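Local coordinates for 432aa long hypothetical deoxyribodipyrimidine photolyase (Sulfolobus tokodaii, PDB 2E0I), which probably repairs cyclobutane pyrimidine dimers in DNA with the energy of light, using flavin-adenine dinucleotide as its cofactor, at residues L128-S133 with F250-Y255; S142-V147 with E243-D248; V150-P155 with S226-Y231; H263-E268 with T356-M361. One frame throughout, in Å; residues are numbered along the deposited sequence.

Helix 238-256 supplies one segment to each of interactions 1 and 2, whose centres are 9 Å apart. D248 of interaction 2 ties them together, since its OD2 accepts from L129 N at 2.7 Å and from T130 N at 2.9 Å. Interaction 3 lies 13 Å from interaction 2, centre to centre, and meets it where Y245 OH touches V152 CG2 at 3.5 Å. Interaction 4 stands apart, its centre 30 Å from that of interaction 3, yet L253 CD2 of interaction 1 reaches V358 CG2 at 3.5 Å. Interaction 2 brings E243, L244, W246 and R247 to one of the two FAD molecules, and interaction 1 adds F250 to the same pocket.

Interaction 1 of 4, residues L128-S133 with F250-Y255; sequences LLTPKS and FTLLAY
K132 and L252 mark the nearest approach of the two backbones, their CA atoms 6.9 Å apart, while L128 and T251 stand farther off with CA atoms at 8.3 Å. Here an irregular loop, turning into a 3-10 segment at K132, runs past one side of the regular helix 250-255. Apolar side-chain atoms meet between them: L128 CD1 lies 3.7 Å from L252 CD2, and the other branch of L128, CD2, lies 3.8 Å from T251 CG2. The same L252 CD2 also touches K132 CB at 3.7 Å. From there CG of K132 sits between the backbone N and the carbonyl carbon (chi1 62°) and the rest of the chain runs out extended, its CD passing 3.7 Å from Y255 CE2. At its end NZ donates to Y255 OH at 2.8 Å. A phenylalanine in place of Y255 would probably leave this ammonium without its hydroxyl acceptor, with a long, weak ion pair to E97 remaining. The contact joins the loop after strand 120-124 to helix 238-256 of the FAD-binding part through apolar branches beside one polar bond, in which the lysine's charge is likely to polarise the phenol oxygen.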
# COMPACT_ATOMS: atom_id res chain seq x y z
N LEU A 128 -13.18 -2.16 -2.63
CA LEU A 128 -13.03 -2.50 -4.05
C LEU A 128 -13.90 -1.66 -4.99
O LEU A 128 -14.97 -1.15 -4.62
CB LEU A 128 -13.34 -3.98 -4.29
CG LEU A 128 -12.49 -5.03 -3.57
CD1 LEU A 128 -13.26 -6.32 -3.55
CD2 LEU A 128 -11.13 -5.21 -4.23
N LEU A 129 -13.42 -1.52 -6.21
CA LEU A 129 -14.11 -0.77 -7.24
C LEU A 129 -15.14 -1.70 -7.87
O LEU A 129 -16.16 -1.25 -8.40
CB LEU A 129 -13.09 -0.34 -8.28
CG LEU A 129 -13.30 0.92 -9.11
CD1 LEU A 129 -13.50 2.12 -8.21
CD2 LEU A 129 -12.08 1.11 -9.99
N THR A 130 -14.87 -3.00 -7.80
CA THR A 130 -15.74 -4.02 -8.38
C THR A 130 -16.18 -5.08 -7.36
O THR A 130 -15.47 -5.34 -6.38
CB THR A 130 -15.00 -4.75 -9.55
OG1 THR A 130 -13.89 -5.49 -9.03
CG2 THR A 130 -14.45 -3.74 -10.54
N PRO A 131 -17.34 -5.71 -7.58
CA PRO A 131 -17.87 -6.76 -6.69
C PRO A 131 -16.93 -7.96 -6.69
O PRO A 131 -16.52 -8.43 -7.75
CB PRO A 131 -19.22 -7.09 -7.31
CG PRO A 131 -19.62 -5.80 -7.93
CD PRO A 131 -18.35 -5.36 -8.60
N LYS A 132 -16.61 -8.48 -5.50
CA LYS A 132 -15.68 -9.59 -5.44
C LYS A 132 -16.12 -10.88 -6.12
O LYS A 132 -15.28 -11.69 -6.51
CB LYS A 132 -15.28 -9.88 -4.00
CG LYS A 132 -16.39 -10.29 -3.08
CD LYS A 132 -15.81 -10.66 -1.74
CE LYS A 132 -16.89 -11.01 -0.74
NZ LYS A 132 -16.29 -11.44 0.55
N SER A 133 -17.43 -11.07 -6.26
CA SER A 133 -17.92 -12.29 -6.91
C SER A 133 -17.44 -12.36 -8.36
O SER A 133 -17.32 -13.44 -8.93
CB SER A 133 -19.44 -12.33 -6.88
OG SER A 133 -19.96 -11.38 -7.78
N PHE A 250 -4.95 -7.16 -7.60
CA PHE A 250 -4.06 -7.77 -6.63
C PHE A 250 -4.75 -8.11 -5.31
O PHE A 250 -4.44 -9.13 -4.70
CB PHE A 250 -2.85 -6.89 -6.39
CG PHE A 250 -1.81 -6.97 -7.48
CD1 PHE A 250 -1.35 -8.20 -7.93
CD2 PHE A 250 -1.28 -5.81 -8.04
CE1 PHE A 250 -0.37 -8.28 -8.92
CE2 PHE A 250 -0.30 -5.89 -9.04
CZ PHE A 250 0.15 -7.12 -9.48
N THR A 251 -5.68 -7.26 -4.88
CA THR A 251 -6.42 -7.50 -3.65
C THR A 251 -7.21 -8.80 -3.77
O THR A 251 -7.12 -9.67 -2.90
CB THR A 251 -7.40 -6.34 -3.36
OG1 THR A 251 -6.65 -5.16 -3.07
CG2 THR A 251 -8.33 -6.68 -2.21
N LEU A 252 -7.99 -8.91 -4.85
CA LEU A 252 -8.81 -10.09 -5.10
C LEU A 252 -7.94 -11.32 -5.34
O LEU A 252 -8.26 -12.42 -4.90
CB LEU A 252 -9.72 -9.84 -6.31
CG LEU A 252 -10.87 -8.87 -6.02
CD1 LEU A 252 -11.68 -8.65 -7.27
CD2 LEU A 252 -11.75 -9.42 -4.91
N LEU A 253 -6.83 -11.14 -6.04
CA LEU A 253 -5.93 -12.24 -6.28
C LEU A 253 -5.57 -12.84 -4.92
O LEU A 253 -5.67 -14.04 -4.70
CB LEU A 253 -4.67 -11.75 -6.98
CG LEU A 253 -3.71 -12.86 -7.40
CD1 LEU A 253 -4.37 -13.71 -8.48
CD2 LEU A 253 -2.44 -12.25 -7.96
N ALA A 254 -5.16 -11.98 -3.99
CA ALA A 254 -4.77 -12.42 -2.66
C ALA A 254 -5.96 -12.96 -1.89
O ALA A 254 -5.84 -13.92 -1.13
CB ALA A 254 -4.14 -11.27 -1.89
N TYR A 255 -7.12 -12.35 -2.07
CA TYR A 255 -8.29 -12.80 -1.36
C TYR A 255 -8.64 -14.25 -1.69
O TYR A 255 -9.02 -15.02 -0.80
CB TYR A 255 -9.47 -11.90 -1.69
CG TYR A 255 -10.75 -12.33 -1.04
CD1 TYR A 255 -10.85 -12.37 0.34
CD2 TYR A 255 -11.86 -12.68 -1.80
CE1 TYR A 255 -12.05 -12.75 0.96
CE2 TYR A 255 -13.06 -13.07 -1.21
CZ TYR A 255 -13.16 -13.10 0.18
OH TYR A 255 -14.34 -13.48 0.79

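Interaction 2 of 4, residues S142-V147 with E243-D248; sequences SFYNEV and ELYWRD. With FAD (flavin-adenine dinucleotide), chain E.
Y144 turns the CD1-CE1 edge of its ring toward the face of Y245, giving an offset edge-to-face pair with centroids 5.3 Å apart and planes at 60°. The two side chains cross at about a right angle, and Y144 gets there because its CG stands anti to the backbone N (chi1 -178°). Its CE1 comes closest to Y245 CD2, which lies near the plane of the Y144 ring. On the same side of the Y245 ring, but obliquely, V147 CG1 approaches CE1 at 3.9 Å. This methyl also covers one face of F143, whose CE2 edge faces the carbonyl oxygen Y245 O at 3.9 Å. The segments 142-147 and 243-248 run with their axes at 104°, 10.6 Å apart at closest, and Y245 meets F143, Y144 and V147. FAD lies on another side of helix 238-256, where E243 forms a salt bridge with R205 and R247 NE makes a weak hydrogen bond to FAD O2B at 3.4 Å, though this arginine's end is doubtfully placed. No hydrogen bond crosses: the segments meet mainly through aromatic and methyl packing, while D248 turns its carboxylate to the backbone N-H groups of L129 and T130, and R247 and E243 lie by the FAD.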
# COMPACT_ATOMS: atom_id res chain seq x y z
N SER A 142 -7.25 -9.84 -18.86
CA SER A 142 -8.48 -10.60 -18.97
C SER A 142 -9.50 -10.01 -17.99
O SER A 142 -10.65 -9.74 -18.34
CB SER A 142 -8.21 -12.08 -18.63
OG SER A 142 -9.40 -12.85 -18.59
N PHE A 143 -9.05 -9.79 -16.75
CA PHE A 143 -9.84 -9.22 -15.66
C PHE A 143 -10.43 -7.85 -15.98
O PHE A 143 -11.63 -7.62 -15.82
CB PHE A 143 -8.97 -9.12 -14.40
CG PHE A 143 -9.61 -8.37 -13.27
CD1 PHE A 143 -10.70 -8.90 -12.60
CD2 PHE A 143 -9.13 -7.12 -12.90
CE1 PHE A 143 -11.31 -8.20 -11.56
CE2 PHE A 143 -9.73 -6.40 -11.86
CZ PHE A 143 -10.82 -6.94 -11.19
N TYR A 144 -9.56 -6.94 -16.40
CA TYR A 144 -9.96 -5.58 -16.73
C TYR A 144 -11.03 -5.52 -17.82
O TYR A 144 -12.07 -4.90 -17.64
CB TYR A 144 -8.73 -4.77 -17.16
CG TYR A 144 -9.03 -3.32 -17.49
CD1 TYR A 144 -9.61 -2.48 -16.53
CD2 TYR A 144 -8.73 -2.80 -18.74
CE1 TYR A 144 -9.90 -1.16 -16.83
CE2 TYR A 144 -9.01 -1.47 -19.05
CZ TYR A 144 -9.60 -0.66 -18.09
OH TYR A 144 -9.88 0.66 -18.38
N ASN A 145 -10.76 -6.17 -18.95
CA ASN A 145 -11.71 -6.17 -20.06
C ASN A 145 -13.09 -6.66 -19.65
O ASN A 145 -14.09 -6.09 -20.08
CB ASN A 145 -11.20 -7.04 -21.20
CG ASN A 145 -9.92 -6.50 -21.80
OD1 ASN A 145 -9.36 -7.10 -22.71
ND2 ASN A 145 -9.46 -5.35 -21.30
N GLU A 146 -13.14 -7.70 -18.83
CA GLU A 146 -14.42 -8.25 -18.40
C GLU A 146 -15.11 -7.38 -17.34
O GLU A 146 -16.30 -7.07 -17.47
CB GLU A 146 -14.20 -9.69 -17.86
CG GLU A 146 -15.48 -10.48 -17.50
CD GLU A 146 -15.29 -12.02 -17.47
OE1 GLU A 146 -16.19 -12.72 -16.96
OE2 GLU A 146 -14.25 -12.54 -17.95
N VAL A 147 -14.36 -6.95 -16.34
CA VAL A 147 -14.95 -6.17 -15.25
C VAL A 147 -15.16 -4.66 -15.51
O VAL A 147 -16.07 -4.05 -14.95
CB VAL A 147 -14.11 -6.36 -13.96
CG1 VAL A 147 -12.91 -5.42 -13.96
CG2 VAL A 147 -15.00 -6.16 -12.75
N GLU A 243 -5.02 1.69 -14.29
CA GLU A 243 -4.09 1.42 -13.21
C GLU A 243 -4.81 1.35 -11.86
O GLU A 243 -4.38 0.66 -10.95
CB GLU A 243 -2.95 2.44 -13.21
CG GLU A 243 -1.76 1.92 -14.04
CD GLU A 243 -0.65 2.93 -14.25
OE1 GLU A 243 -0.22 3.58 -13.26
OE2 GLU A 243 -0.18 3.05 -15.41
N LEU A 244 -5.92 2.05 -11.76
CA LEU A 244 -6.69 2.02 -10.52
C LEU A 244 -7.21 0.60 -10.33
O LEU A 244 -7.30 0.10 -9.21
CB LEU A 244 -7.87 2.99 -10.64
CG LEU A 244 -8.30 3.72 -9.37
CD1 LEU A 244 -7.10 4.44 -8.75
CD2 LEU A 244 -9.36 4.72 -9.75
N TYR A 245 -7.53 -0.05 -11.44
CA TYR A 245 -8.05 -1.41 -11.42
C TYR A 245 -6.99 -2.42 -10.99
O TYR A 245 -7.32 -3.55 -10.64
CB TYR A 245 -8.64 -1.78 -12.79
CG TYR A 245 -10.11 -1.42 -12.95
CD1 TYR A 245 -11.09 -2.16 -12.31
CD2 TYR A 245 -10.51 -0.31 -13.71
CE1 TYR A 245 -12.44 -1.82 -12.41
CE2 TYR A 245 -11.86 0.05 -13.83
CZ TYR A 245 -12.82 -0.71 -13.17
OH TYR A 245 -14.17 -0.36 -13.23
N TRP A 246 -5.72 -2.03 -11.00
CA TRP A 246 -4.68 -2.95 -10.57
C TRP A 246 -4.74 -3.19 -9.07
O TRP A 246 -4.23 -4.19 -8.57
CB TRP A 246 -3.29 -2.44 -10.94
CG TRP A 246 -2.84 -2.89 -12.29
CD1 TRP A 246 -2.90 -2.19 -13.45
CD2 TRP A 246 -2.26 -4.16 -12.62
NE1 TRP A 246 -2.39 -2.94 -14.49
CE2 TRP A 246 -1.98 -4.15 -14.00
CE3 TRP A 246 -1.94 -5.30 -11.88
CZ2 TRP A 246 -1.40 -5.23 -14.66
CZ3 TRP A 246 -1.36 -6.38 -12.54
CH2 TRP A 246 -1.10 -6.34 -13.91
N ARG A 247 -5.36 -2.26 -8.36
CA ARG A 247 -5.53 -2.40 -6.93
C ARG A 247 -6.51 -3.52 -6.64
O ARG A 247 -6.28 -4.36 -5.78
CB ARG A 247 -6.09 -1.13 -6.33
CG ARG A 247 -5.15 0.01 -6.34
CD ARG A 247 -5.40 0.82 -5.11
NE ARG A 247 -4.14 1.39 -4.70
CZ ARG A 247 -3.57 1.28 -3.50
NH1 ARG A 247 -4.11 0.62 -2.48
NH2 ARG A 247 -2.41 1.85 -3.36
N ASP A 248 -7.64 -3.49 -7.35
CA ASP A 248 -8.67 -4.51 -7.18
C ASP A 248 -8.10 -5.87 -7.55
O ASP A 248 -8.31 -6.86 -6.83
CB ASP A 248 -9.87 -4.21 -8.07
CG ASP A 248 -10.85 -3.23 -7.44
OD1 ASP A 248 -10.42 -2.12 -7.03
OD2 ASP A 248 -12.05 -3.57 -7.39
PA FAD E . 0.73 6.85 -10.02
O1A FAD E . 0.50 8.31 -9.95
O2A FAD E . 1.11 6.10 -11.23
O5B FAD E . -0.83 6.46 -9.96
C5B FAD E . -1.32 5.23 -10.51
C4B FAD E . -2.34 4.61 -9.55
O4B FAD E . -2.84 3.36 -10.06
C3B FAD E . -1.66 4.30 -8.21
O3B FAD E . -1.90 5.39 -7.32
C2B FAD E . -2.48 3.10 -7.75
O2B FAD E . -3.76 3.54 -7.30
C1B FAD E . -2.62 2.34 -9.07
N9A FAD E . -1.38 1.59 -9.41
C8A FAD E . -0.40 1.98 -10.22
N7A FAD E . 0.49 1.00 -10.35
C5A FAD E . 0.08 -0.03 -9.61
C6A FAD E . 0.56 -1.30 -9.35
N6A FAD E . 1.69 -1.73 -9.91
N1A FAD E . -0.12 -2.10 -8.52
C2A FAD E . -1.25 -1.71 -7.95
N3A FAD E . -1.75 -0.51 -8.19
C4A FAD E . -1.11 0.35 -9.01
N1 FAD E . 1.19 0.29 -4.20
C2 FAD E . 0.58 0.45 -2.95
O2 FAD E . -0.38 1.20 -2.82
N3 FAD E . 1.09 -0.22 -1.83
C4 FAD E . 2.23 -1.03 -1.98
O4 FAD E . 2.65 -1.66 -1.01
C4X FAD E . 2.84 -1.16 -3.22
N5 FAD E . 4.02 -1.91 -3.32
C5X FAD E . 4.64 -2.07 -4.57
C6 FAD E . 5.81 -2.83 -4.65
C7 FAD E . 6.41 -3.03 -5.88
C7M FAD E . 7.67 -3.90 -5.95
C8 FAD E . 5.86 -2.47 -7.03
C8M FAD E . 6.48 -2.70 -8.41
C9 FAD E . 4.69 -1.71 -6.94
C9A FAD E . 4.07 -1.51 -5.71
N10 FAD E . 2.88 -0.77 -5.60
C10 FAD E . 2.33 -0.51 -4.34
C1' FAD E . 2.23 -0.21 -6.82
C2' FAD E . 2.63 1.19 -7.27
O2' FAD E . 4.05 1.29 -7.41
C3' FAD E . 2.11 2.28 -6.33
O3' FAD E . 0.70 2.13 -6.16
C4' FAD E . 2.39 3.68 -6.88
O4' FAD E . 3.79 3.85 -7.11
C5' FAD E . 1.90 4.76 -5.92
O5' FAD E . 2.25 6.07 -6.39
P FAD E . 1.21 6.97 -7.23
O1P FAD E . -0.07 6.99 -6.50
O2P FAD E . 1.88 8.26 -7.51
O3P FAD E . 1.03 6.13 -8.60

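Interaction 3 of 4, residues V150-P155 with S226-Y231; sequences VKVREP and SMREAY
R153 and R228 stack their guanidinium groups nearly flat, planes 20° apart and centres separated by 4.3 Å. Over one face of R228, close to its centre, sits R153 NH2, 3.5 Å from R228 CZ. In return R228 CD lies over the centre of one face of the R153 group, with R228 NE also over a face. The third flat group is the ring of Y231, whose face receives V152 CG2 in a CH-pi contact, 3.6 Å from the centroid and 15° off the ring normal. Valine and tyrosine meet tip to tip here, and V152 CG1 reaches aside to R228 CG at 3.9 Å. The helix behind, 227-233, begins with a capping box. S226 OG, at the N-cap, accepts from E229 N at 2.9 Å, and S226 N donates to E229 OE1 at 3.0 Å, nearly straight at 174° and on the lone pair pointing away from the other carboxylate oxygen. The carboxylate's second oxygen, OE2, pairs with R189, while the aliphatic part of E229 packs against the proline ring, CG to P155 CG at 3.7 Å. The two like charges of the stack can lie so close probably because acids neutralise one of them: R228 forms salt bridges with D126 through NH2 and with D15 through NE. These bonds probably also fix R228 beneath R153.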
# COMPACT_ATOMS: atom_id res chain seq x y z
N VAL A 150 -18.51 -3.35 -16.34
CA VAL A 150 -19.47 -3.17 -15.26
C VAL A 150 -19.48 -1.71 -14.82
O VAL A 150 -18.47 -1.01 -14.92
CB VAL A 150 -19.10 -4.01 -14.04
CG1 VAL A 150 -20.24 -4.00 -13.03
CG2 VAL A 150 -18.76 -5.42 -14.47
N LYS A 151 -20.62 -1.24 -14.33
CA LYS A 151 -20.72 0.15 -13.92
C LYS A 151 -20.32 0.34 -12.47
O LYS A 151 -20.86 -0.31 -11.58
CB LYS A 151 -22.13 0.67 -14.10
CG LYS A 151 -22.18 2.17 -14.14
CD LYS A 151 -23.25 2.73 -13.25
CE LYS A 151 -23.24 4.25 -13.36
NZ LYS A 151 -24.12 4.87 -12.34
N VAL A 152 -19.39 1.25 -12.24
CA VAL A 152 -18.92 1.56 -10.90
C VAL A 152 -20.01 2.32 -10.13
O VAL A 152 -20.61 3.25 -10.65
CB VAL A 152 -17.67 2.44 -10.95
CG1 VAL A 152 -17.23 2.79 -9.53
CG2 VAL A 152 -16.55 1.71 -11.71
N ARG A 153 -20.27 1.91 -8.89
CA ARG A 153 -21.28 2.58 -8.09
C ARG A 153 -20.84 4.02 -7.88
O ARG A 153 -19.65 4.30 -7.74
CB ARG A 153 -21.46 1.88 -6.74
CG ARG A 153 -22.44 2.59 -5.83
CD ARG A 153 -22.85 1.79 -4.58
NE ARG A 153 -21.85 1.77 -3.50
CZ ARG A 153 -20.95 0.81 -3.34
NH1 ARG A 153 -20.92 -0.19 -4.20
NH2 ARG A 153 -20.10 0.84 -2.32
N GLU A 154 -21.80 4.94 -7.88
CA GLU A 154 -21.49 6.35 -7.70
C GLU A 154 -21.33 6.73 -6.23
O GLU A 154 -22.01 6.17 -5.36
CB GLU A 154 -22.60 7.19 -8.33
CG GLU A 154 -22.71 7.05 -9.84
CD GLU A 154 -24.03 7.60 -10.38
OE1 GLU A 154 -24.51 8.65 -9.88
OE2 GLU A 154 -24.59 6.99 -11.32
N PRO A 155 -20.43 7.68 -5.91
CA PRO A 155 -20.24 8.09 -4.52
C PRO A 155 -21.54 8.61 -3.96
O PRO A 155 -22.38 9.11 -4.70
CB PRO A 155 -19.20 9.18 -4.62
CG PRO A 155 -18.40 8.78 -5.80
CD PRO A 155 -19.45 8.36 -6.78
N SER A 226 -12.61 7.73 -1.50
CA SER A 226 -12.99 6.39 -1.93
C SER A 226 -12.53 6.05 -3.35
O SER A 226 -12.31 6.92 -4.18
CB SER A 226 -14.50 6.21 -1.86
OG SER A 226 -15.09 6.57 -3.08
N MET A 227 -12.39 4.75 -3.58
CA MET A 227 -11.96 4.18 -4.85
C MET A 227 -12.90 4.69 -5.94
O MET A 227 -12.49 4.98 -7.07
CB MET A 227 -12.06 2.66 -4.74
CG MET A 227 -11.11 1.89 -5.61
SD MET A 227 -9.39 2.19 -5.23
CE MET A 227 -8.69 1.57 -6.77
N ARG A 228 -14.18 4.79 -5.57
CA ARG A 228 -15.24 5.25 -6.44
C ARG A 228 -15.09 6.74 -6.76
O ARG A 228 -15.39 7.18 -7.87
CB ARG A 228 -16.59 4.97 -5.78
CG ARG A 228 -16.92 3.48 -5.72
CD ARG A 228 -18.18 3.24 -4.93
NE ARG A 228 -18.04 3.67 -3.55
CZ ARG A 228 -17.32 3.02 -2.63
NH1 ARG A 228 -16.70 1.90 -2.97
NH2 ARG A 228 -17.24 3.49 -1.38
N GLU A 229 -14.64 7.52 -5.78
CA GLU A 229 -14.45 8.94 -5.99
C GLU A 229 -13.29 9.18 -6.94
O GLU A 229 -13.39 9.98 -7.87
CB GLU A 229 -14.20 9.66 -4.66
CG GLU A 229 -15.42 9.69 -3.75
CD GLU A 229 -15.23 10.55 -2.49
OE1 GLU A 229 -14.42 10.18 -1.60
OE2 GLU A 229 -15.91 11.61 -2.41
N ALA A 230 -12.18 8.49 -6.71
CA ALA A 230 -11.00 8.64 -7.55
C ALA A 230 -11.41 8.31 -8.97
O ALA A 230 -11.04 8.99 -9.93
CB ALA A 230 -9.90 7.69 -7.11
N TYR A 231 -12.21 7.25 -9.08
CA TYR A 231 -12.67 6.79 -10.37
C TYR A 231 -13.49 7.81 -11.14
O TYR A 231 -13.19 8.12 -12.27
CB TYR A 231 -13.48 5.50 -10.21
CG TYR A 231 -14.11 5.05 -11.51
CD1 TYR A 231 -13.36 4.37 -12.47
CD2 TYR A 231 -15.44 5.34 -11.79
CE1 TYR A 231 -13.93 3.99 -13.68
CE2 TYR A 231 -16.02 4.98 -12.99
CZ TYR A 231 -15.27 4.31 -13.93
OH TYR A 231 -15.88 3.94 -15.10

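Interaction 4 of 4, residues H263-E268 with T356-M361; sequences HCYRRE and TGVDYM
R266 and T356 make the one backbone bond of this contact, R266 N donating to T356 O at 3.1 Å, nearly straight (169°) though 28° out of the carbonyl plane. Around it lies the close-packed part. CA atoms of Y265 and G357 come within 5.0 Å, and Y265 CB rests 3.3 Å from the same carbonyl oxygen. The Y265 ring then runs on past G357, CD2 standing 3.7 Å from G357 C, toward V358 and L253. C264 lies alongside, its CB 4.1 Å from T356 CB. Two loops of the helical FAD-binding domain are joined in this way, one following helix 238-256 and the other helix 343-353; Q351 of the latter helix serves both, its OE1 accepting from Y265 N and bonding T356 OG1. Toward solvent, the exposed Y360 brings the edge of its ring to R266 NH1, with CD1 over one face of the guanidinium and the planes 83° apart, so no flat stack forms. A weak bond from R266 NH2 to S355 O helps to hold the group. An alanine in place of R266 removes the guanidinium and would probably leave this edge of Y360 without its neighbour, and the ring freer to turn. Farther out, one water lies between Y265 OH and Y360 OH, at distances too short to be trusted.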
# COMPACT_ATOMS: atom_id res chain seq x y z
N HIS A 263 4.07 -17.88 0.53
CA HIS A 263 4.49 -18.80 -0.53
C HIS A 263 4.37 -18.10 -1.87
O HIS A 263 3.80 -17.03 -1.97
CB HIS A 263 3.62 -20.05 -0.57
CG HIS A 263 3.52 -20.78 0.73
ND1 HIS A 263 2.86 -21.98 0.86
CD2 HIS A 263 3.98 -20.48 1.97
CE1 HIS A 263 2.90 -22.38 2.12
NE2 HIS A 263 3.57 -21.48 2.81
N CYS A 264 4.89 -18.74 -2.91
CA CYS A 264 4.82 -18.19 -4.26
C CYS A 264 3.44 -18.45 -4.86
O CYS A 264 2.85 -19.51 -4.62
CB CYS A 264 5.89 -18.83 -5.15
SG CYS A 264 7.59 -18.56 -4.61
N TYR A 265 2.93 -17.49 -5.63
CA TYR A 265 1.64 -17.65 -6.27
C TYR A 265 1.70 -18.97 -7.02
O TYR A 265 0.84 -19.84 -6.85
CB TYR A 265 1.38 -16.49 -7.22
CG TYR A 265 0.08 -16.59 -7.97
CD1 TYR A 265 -1.12 -16.68 -7.29
CD2 TYR A 265 0.07 -16.64 -9.36
CE1 TYR A 265 -2.32 -16.82 -7.98
CE2 TYR A 265 -1.13 -16.78 -10.06
CZ TYR A 265 -2.32 -16.87 -9.36
OH TYR A 265 -3.50 -17.04 -10.04
N ARG A 266 2.73 -19.12 -7.85
CA ARG A 266 2.97 -20.34 -8.61
C ARG A 266 3.88 -21.17 -7.71
O ARG A 266 5.10 -21.08 -7.81
CB ARG A 266 3.65 -20.02 -9.93
CG ARG A 266 2.74 -19.27 -10.89
CD ARG A 266 3.32 -19.22 -12.27
NE ARG A 266 4.41 -18.27 -12.39
CZ ARG A 266 5.16 -18.14 -13.48
NH1 ARG A 266 4.92 -18.92 -14.54
NH2 ARG A 266 6.14 -17.25 -13.53
N ARG A 267 3.26 -21.96 -6.84
CA ARG A 267 3.94 -22.79 -5.86
C ARG A 267 5.25 -23.50 -6.23
O ARG A 267 6.15 -23.58 -5.39
CB ARG A 267 2.95 -23.81 -5.28
CG ARG A 267 1.69 -23.17 -4.73
CD ARG A 267 0.72 -24.21 -4.18
NE ARG A 267 -0.65 -23.69 -4.14
CZ ARG A 267 -1.40 -23.43 -5.21
NH1 ARG A 267 -2.63 -22.96 -5.06
NH2 ARG A 267 -0.93 -23.67 -6.43
N GLU A 268 5.37 -24.00 -7.46
CA GLU A 268 6.60 -24.69 -7.85
C GLU A 268 7.88 -23.95 -7.47
O GLU A 268 8.86 -24.57 -7.03
CB GLU A 268 6.62 -24.99 -9.36
CG GLU A 268 6.34 -23.84 -10.29
CD GLU A 268 4.86 -23.54 -10.48
OE1 GLU A 268 4.05 -23.83 -9.57
OE2 GLU A 268 4.52 -22.98 -11.56
N THR A 356 7.06 -15.06 -10.19
CA THR A 356 6.62 -16.23 -9.44
C THR A 356 5.14 -15.95 -9.24
O THR A 356 4.47 -16.63 -8.48
CB THR A 356 7.27 -16.33 -8.05
OG1 THR A 356 6.89 -15.21 -7.25
CG2 THR A 356 8.78 -16.38 -8.17
N GLY A 357 4.66 -14.92 -9.93
CA GLY A 357 3.27 -14.53 -9.83
C GLY A 357 2.46 -14.50 -11.11
O GLY A 357 2.59 -15.37 -11.97
N VAL A 358 1.61 -13.49 -11.24
CA VAL A 358 0.73 -13.33 -12.38
C VAL A 358 1.41 -13.16 -13.73
O VAL A 358 0.86 -13.56 -14.75
CB VAL A 358 -0.24 -12.16 -12.13
CG1 VAL A 358 -0.81 -11.65 -13.44
CG2 VAL A 358 -1.37 -12.64 -11.23
N ASP A 359 2.59 -12.57 -13.75
CA ASP A 359 3.29 -12.45 -15.02
C ASP A 359 4.06 -13.75 -15.15
O ASP A 359 4.95 -14.04 -14.34
CB ASP A 359 4.27 -11.28 -14.99
CG ASP A 359 4.93 -11.06 -16.34
OD1 ASP A 359 5.91 -10.28 -16.41
OD2 ASP A 359 4.46 -11.68 -17.32
N TYR A 360 3.72 -14.53 -16.17
CA TYR A 360 4.35 -15.83 -16.39
C TYR A 360 5.71 -15.83 -17.11
O TYR A 360 6.48 -16.79 -17.00
CB TYR A 360 3.34 -16.76 -17.08
CG TYR A 360 2.12 -17.08 -16.22
CD1 TYR A 360 2.22 -17.98 -15.14
CD2 TYR A 360 0.89 -16.45 -16.44
CE1 TYR A 360 1.12 -18.24 -14.31
CE2 TYR A 360 -0.22 -16.70 -15.60
CZ TYR A 360 -0.09 -17.60 -14.54
OH TYR A 360 -1.17 -17.87 -13.72
N MET A 361 6.02 -14.75 -17.83
CA MET A 361 7.30 -14.66 -18.53
C MET A 361 8.42 -14.23 -17.57
O MET A 361 8.16 -13.61 -16.53
CB MET A 361 7.23 -13.64 -19.67
CG MET A 361 7.56 -12.21 -19.25
SD MET A 361 7.99 -11.08 -20.62
CE MET A 361 9.76 -11.46 -20.90
O HOH W 1 -3.12 -16.90 -12.45